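Local coordinates for hydroxyethylthiazole kinase (Pyrococcus horikoshii, PDB 3HPD), which probably catalyses the ATP-dependent phosphorylation of the hydroxyl group of 4-methyl-5-beta-hydroxyethylthiazole, a magnesium-requiring step in thiamine diphosphate biosynthesis, at residues Ala163-Gly166 and Ala167-Val171; Ala213-Ser216 and Ala217-Phe221. All coordinates share one frame; numbering follows the deposited sequence.

Interaction 1: Ala163-Gly166 and Ala167-Val171; sequences AVTG and AVDYV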
ATOM      1  N   ALA A 163       2.450  21.420  15.228  1.00 13.67           N
ATOM      2  CA  ALA A 163       1.864  21.946  14.014  1.00 14.25           C
ATOM      3  C   ALA A 163       0.410  21.503  13.993  1.00 14.24           C
ATOM      4  O   ALA A 163       0.111  20.320  14.156  1.00 13.18           O
ATOM      5  CB  ALA A 163       2.592  21.413  12.779  1.00 12.64           C
ATOM      6  N   VAL A 164      -0.488  22.469  13.843  1.00 13.64           N
ATOM      7  CA  VAL A 164      -1.908  22.185  13.737  1.00 13.79           C
ATOM      8  C   VAL A 164      -2.196  22.499  12.273  1.00 13.63           C
ATOM      9  O   VAL A 164      -2.179  23.658  11.856  1.00 13.00           O
ATOM     10  CB  VAL A 164      -2.760  23.098  14.645  1.00 12.24           C
ATOM     11  CG1 VAL A 164      -4.239  22.841  14.386  1.00 13.30           C
ATOM     12  CG2 VAL A 164      -2.436  22.826  16.107  1.00 14.11           C
ATOM     13  N   THR A 165      -2.423  21.455  11.489  1.00 13.80           N
ATOM     14  CA  THR A 165      -2.671  21.613  10.065  1.00 14.64           C
ATOM     15  C   THR A 165      -4.114  21.984   9.731  1.00 15.93           C
ATOM     16  O   THR A 165      -5.038  21.658  10.473  1.00 16.59           O
ATOM     17  CB  THR A 165      -2.281  20.328   9.318  1.00 15.68           C
ATOM     18  OG1 THR A 165      -3.077  19.237   9.795  1.00 14.48           O
ATOM     19  CG2 THR A 165      -0.815  20.004   9.564  1.00 14.51           C
ATOM     20  N   GLY A 166      -4.289  22.674   8.608  1.00 15.58           N
ATOM     21  CA  GLY A 166      -5.609  23.089   8.166  1.00 17.12           C
ATOM     22  C   GLY A 166      -5.481  23.945   6.919  1.00 18.58           C
ATOM     23  O   GLY A 166      -4.418  23.962   6.295  1.00 18.24           O
ATOM     24  N   ALA A 167      -6.552  24.644   6.543  1.00 19.00           N
ATOM     25  CA  ALA A 167      -6.518  25.509   5.365  1.00 19.23           C
ATOM     26  C   ALA A 167      -5.258  26.355   5.519  1.00 18.63           C
ATOM     27  O   ALA A 167      -4.500  26.556   4.571  1.00 19.70           O
ATOM     28  CB  ALA A 167      -7.760  26.394   5.323  1.00 20.39           C
ATOM     29  N   VAL A 168      -5.053  26.844   6.735  1.00 17.77           N
ATOM     30  CA  VAL A 168      -3.867  27.612   7.083  1.00 16.49           C
ATOM     31  C   VAL A 168      -3.214  26.772   8.175  1.00 15.25           C
ATOM     32  O   VAL A 168      -3.881  26.380   9.135  1.00 15.13           O
ATOM     33  CB  VAL A 168      -4.218  29.006   7.665  1.00 17.76           C
ATOM     34  CG1 VAL A 168      -2.949  29.701   8.150  1.00 18.47           C
ATOM     35  CG2 VAL A 168      -4.913  29.857   6.609  1.00 18.54           C
ATOM     36  N   ASP A 169      -1.932  26.460   8.022  1.00 13.78           N
ATOM     37  CA  ASP A 169      -1.241  25.663   9.032  1.00 14.77           C
ATOM     38  C   ASP A 169      -0.526  26.586  10.000  1.00 14.43           C
ATOM     39  O   ASP A 169      -0.058  27.656   9.614  1.00 16.02           O
ATOM     40  CB  ASP A 169      -0.187  24.748   8.398  1.00 14.25           C
ATOM     41  CG  ASP A 169      -0.740  23.894   7.285  1.00 16.82           C
ATOM     42  OD1 ASP A 169      -1.600  23.026   7.556  1.00 16.22           O
ATOM     43  OD2 ASP A 169      -0.306  24.094   6.134  1.00 17.82           O
ATOM     44  N   TYR A 170      -0.446  26.169  11.259  1.00 14.68           N
ATOM     45  CA  TYR A 170       0.266  26.934  12.274  1.00 15.03           C
ATOM     46  C   TYR A 170       1.305  26.020  12.902  1.00 14.34           C
ATOM     47  O   TYR A 170       1.022  24.860  13.210  1.00 15.67           O
ATOM     48  CB  TYR A 170      -0.697  27.461  13.341  1.00 16.49           C
ATOM     49  CG  TYR A 170      -1.500  28.635  12.845  1.00 19.47           C
ATOM     50  CD1 TYR A 170      -0.918  29.896  12.726  1.00 21.49           C
ATOM     51  CD2 TYR A 170      -2.813  28.471  12.415  1.00 21.89           C
ATOM     52  CE1 TYR A 170      -1.627  30.965  12.186  1.00 22.64           C
ATOM     53  CE2 TYR A 170      -3.526  29.526  11.872  1.00 23.15           C
ATOM     54  CZ  TYR A 170      -2.928  30.770  11.758  1.00 24.41           C
ATOM     55  OH  TYR A 170      -3.624  31.813  11.199  1.00 28.19           O
ATOM     56  N   VAL A 171       2.511  26.546  13.071  1.00 13.82           N
ATOM     57  CA  VAL A 171       3.613  25.792  13.657  1.00 14.21           C
ATOM     58  C   VAL A 171       4.219  26.661  14.743  1.00 13.88           C
ATOM     59  O   VAL A 171       4.488  27.840  14.510  1.00 13.43           O
ATOM     60  CB  VAL A 171       4.703  25.496  12.607  1.00 14.96           C
ATOM     61  CG1 VAL A 171       5.674  24.450  13.137  1.00 15.02           C
ATOM     62  CG2 VAL A 171       4.061  25.033  11.311  1.00 16.72           C
TER
HETATM   63  O   HOH W   1      -4.321  25.235  11.668  1.00 22.45           O

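Interaction 2: Ala213-Ser216 and Ala217-Phe221; sequences ATTS and ALVTF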
ATOM      1  N   ALA A 213      12.132  23.081  10.539  1.00 14.25           N
ATOM      2  CA  ALA A 213      11.980  21.828   9.801  1.00 14.79           C
ATOM      3  C   ALA A 213      10.517  21.567   9.453  1.00 14.53           C
ATOM      4  O   ALA A 213      10.180  21.270   8.305  1.00 15.22           O
ATOM      5  CB  ALA A 213      12.536  20.668  10.624  1.00 14.15           C
ATOM      6  N   THR A 214       9.649  21.681  10.453  1.00 13.48           N
ATOM      7  CA  THR A 214       8.226  21.444  10.253  1.00 13.92           C
ATOM      8  C   THR A 214       7.619  22.495   9.324  1.00 13.91           C
ATOM      9  O   THR A 214       6.822  22.166   8.443  1.00 12.52           O
ATOM     10  CB  THR A 214       7.476  21.443  11.601  1.00 12.34           C
ATOM     11  OG1 THR A 214       8.136  20.552  12.510  1.00 11.83           O
ATOM     12  CG2 THR A 214       6.038  20.972  11.412  1.00 13.21           C
ATOM     13  N   THR A 215       7.997  23.757   9.518  1.00 13.31           N
ATOM     14  CA  THR A 215       7.488  24.831   8.669  1.00 13.70           C
ATOM     15  C   THR A 215       7.923  24.569   7.230  1.00 12.56           C
ATOM     16  O   THR A 215       7.141  24.740   6.296  1.00 11.97           O
ATOM     17  CB  THR A 215       8.030  26.220   9.107  1.00 13.44           C
ATOM     18  OG1 THR A 215       7.619  26.498  10.452  1.00 13.82           O
ATOM     19  CG2 THR A 215       7.501  27.312   8.190  1.00 14.60           C
ATOM     20  N   SER A 216       9.174  24.149   7.053  1.00 12.26           N
ATOM     21  CA  SER A 216       9.691  23.866   5.716  1.00 12.13           C
ATOM     22  C   SER A 216       8.930  22.718   5.058  1.00 12.56           C
ATOM     23  O   SER A 216       8.658  22.749   3.858  1.00 10.74           O
ATOM     24  CB  SER A 216      11.180  23.514   5.778  1.00 13.64           C
ATOM     25  OG  SER A 216      11.942  24.610   6.251  1.00 14.52           O
ATOM     26  N   ALA A 217       8.592  21.705   5.847  1.00 10.90           N
ATOM     27  CA  ALA A 217       7.869  20.547   5.325  1.00 11.81           C
ATOM     28  C   ALA A 217       6.482  20.947   4.835  1.00 11.61           C
ATOM     29  O   ALA A 217       6.037  20.510   3.775  1.00 10.61           O
ATOM     30  CB  ALA A 217       7.752  19.477   6.401  1.00 10.39           C
ATOM     31  N   LEU A 218       5.807  21.788   5.611  1.00 10.86           N
ATOM     32  CA  LEU A 218       4.465  22.240   5.263  1.00 11.86           C
ATOM     33  C   LEU A 218       4.453  23.123   4.023  1.00 12.13           C
ATOM     34  O   LEU A 218       3.555  23.013   3.189  1.00 12.24           O
ATOM     35  CB  LEU A 218       3.839  22.975   6.452  1.00 10.94           C
ATOM     36  CG  LEU A 218       3.413  22.045   7.593  1.00 11.18           C
ATOM     37  CD1 LEU A 218       3.327  22.816   8.900  1.00 14.42           C
ATOM     38  CD2 LEU A 218       2.077  21.396   7.248  1.00 13.40           C
ATOM     39  N   VAL A 219       5.448  23.995   3.897  1.00 11.35           N
ATOM     40  CA  VAL A 219       5.529  24.874   2.738  1.00 11.04           C
ATOM     41  C   VAL A 219       5.854  24.055   1.491  1.00 11.09           C
ATOM     42  O   VAL A 219       5.208  24.194   0.453  1.00  9.69           O
ATOM     43  CB  VAL A 219       6.612  25.957   2.937  1.00 11.81           C
ATOM     44  CG1 VAL A 219       6.914  26.657   1.616  1.00 10.91           C
ATOM     45  CG2 VAL A 219       6.135  26.966   3.976  1.00  9.96           C
ATOM     46  N   THR A 220       6.856  23.192   1.603  1.00 11.16           N
ATOM     47  CA  THR A 220       7.255  22.358   0.477  1.00 12.51           C
ATOM     48  C   THR A 220       6.109  21.479  -0.014  1.00 12.81           C
ATOM     49  O   THR A 220       5.837  21.417  -1.214  1.00 11.41           O
ATOM     50  CB  THR A 220       8.456  21.467   0.858  1.00 14.20           C
ATOM     51  OG1 THR A 220       9.583  22.300   1.154  1.00 16.59           O
ATOM     52  CG2 THR A 220       8.818  20.535  -0.285  1.00 16.79           C
ATOM     53  N   PHE A 221       5.434  20.802   0.907  1.00 10.87           N
ATOM     54  CA  PHE A 221       4.333  19.923   0.518  1.00 10.83           C
ATOM     55  C   PHE A 221       3.137  20.720   0.009  1.00 10.71           C
ATOM     56  O   PHE A 221       2.452  20.303  -0.928  1.00  9.47           O
ATOM     57  CB  PHE A 221       3.898  19.054   1.699  1.00 10.21           C
ATOM     58  CG  PHE A 221       2.890  18.002   1.333  1.00 11.54           C
ATOM     59  CD1 PHE A 221       3.279  16.870   0.626  1.00 13.06           C
ATOM     60  CD2 PHE A 221       1.549  18.159   1.667  1.00 13.28           C
ATOM     61  CE1 PHE A 221       2.346  15.899   0.259  1.00 14.82           C
ATOM     62  CE2 PHE A 221       0.605  17.194   1.305  1.00 13.17           C
ATOM     63  CZ  PHE A 221       1.005  16.065   0.599  1.00 12.37           C
TER

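Interaction 1: Ala163-Gly166 and Ala167-Val171
Val164 and Tyr170 join the two strands of a beta hairpin as an antiparallel hydrogen-bonded pair. Val164 N donates to Tyr170 O over 2.9 Å, and Tyr170 N returns the bond to Val164 O over 3.1 Å. Next along the ladder, Ala163 and Val171 form a non-hydrogen-bonded pair, where the CA of Ala163 makes a CA-H...O contact of 3.1 Å with Tyr170 O. A water extends the polar network toward the turn by donating both to Val164 O, at 2.7 Å, and to Val168 O, at 2.8 Å, so Val164 O receives two donors.

At the turn a side chain takes over from the backbone. Asp169 OD1 accepts from Gly166 N at 2.9 Å. With Asp169 CG lying beside its own backbone N (chi1 -53°), the carboxylate swings back toward the opposite strand; the amide meets OD1 on the anti side, 32° out of the carboxylate plane. Asp169 OD1 also lies 3.3 Å from Thr165 CB, and the two side chains run obliquely across each other. Aspartate suits the place because its short arm reaches back three residues, across the mouth of the turn, while Gly166 has a phi of 176°, a nearly fully extended value that glycine adopts more readily than other residues.

Apolar contact is modest: Ala163 CB meets Val171 CG2 at 4.2 Å. These two occupy the face covered by helix 210-231, which the small alanine lets approach closely, whereas the bulkier Val164 and Tyr170 face helix 144-157.

Thr165 is a predicted ATP-binding residue near Lys118, and a phosphate ion, probably from the crystallisation liquor, lies close to its side chain. The bond from Gly166 N to Asp169 OD1 fixes the chain just after Thr165 against the returning strand, so a carboxylate adds to the backbone ladder in setting the local shape of the turn.

Interaction 2: Ala213-Ser216 and Ala217-Phe221
The peptide carbonyl of Ser216 is a flat group approached from both faces by Thr220: OG1 reaches its oxygen from one face, tilted 33° from the carbonyl plane, and the backbone N from the opposite face, tilted 26°. Thr220 OG1 and Thr220 N each lie 2.9 Å from Ser216 O. This is a threonine bonding to the preceding turn of an alpha helix, here helix 210-231 of a ribokinase-like fold. Threonine suits the position because the hydroxyl, placed beside the backbone N by a chi1 of -64°, can share the acceptor that the amide already uses. Its polar atom is thereby satisfied within a buried helix.

The neighbouring turns follow the regular i to i+4 pattern. Ala217 N donates to Ala213 O and Leu218 N to Thr214 O, both at 3.0 Å, while Val219 N binds Thr215 O. Three further hydroxyls fold back on the helix in the same manner: Thr214 OG1 binds Pro210 O, Thr215 OG1 binds Leu211 O and Ser216 OG binds Lys212 O. These bonds give the hydroxyls of Thr214, Thr215 and Ser216 an acceptor within their own helix.

Apolar contact runs along the helix flank. Thr214 and Leu218 lie side by side and point the same way, with the threonine methyl CG2 4.1 Å from Leu218 CD1; together they turn toward strand 169-172. Ala217, which adds little bulk, meets Thr201 of helix 193-205, and Ser216 is met by Phe3, Ile4 and Ala7 of helix 2-14.

Aliphatic carbons also lie against the carbonyl oxygens of the preceding turn. Leu218 CG comes to 3.5 Å from Thr214 O, and the Val219 methyl that lies beside its own backbone N, CG2, rests 3.4 Å from Thr215 O.

In the fold
The helical segment 213-221 packs directly on the hairpin of interaction 1: Val171 CG2 meets Leu218 CD1 at 3.4 Å and Ala163 CB meets Thr214 CG2 at 3.7 Å. Interaction 2 is wholly buried, whereas interaction 1 runs from buried strand pairs out to an exposed turn. Their chemistry follows suit. In the helix, hydroxyls are hydrogen-bonded to backbone carbonyls of the preceding turn, and the side-chain contacts with the hairpin are packing; at the hairpin end a carboxylate and a water supplement the backbone ladder. Leu218 also lies near Thr165, so the helix backs the hairpin beside the predicted ATP site.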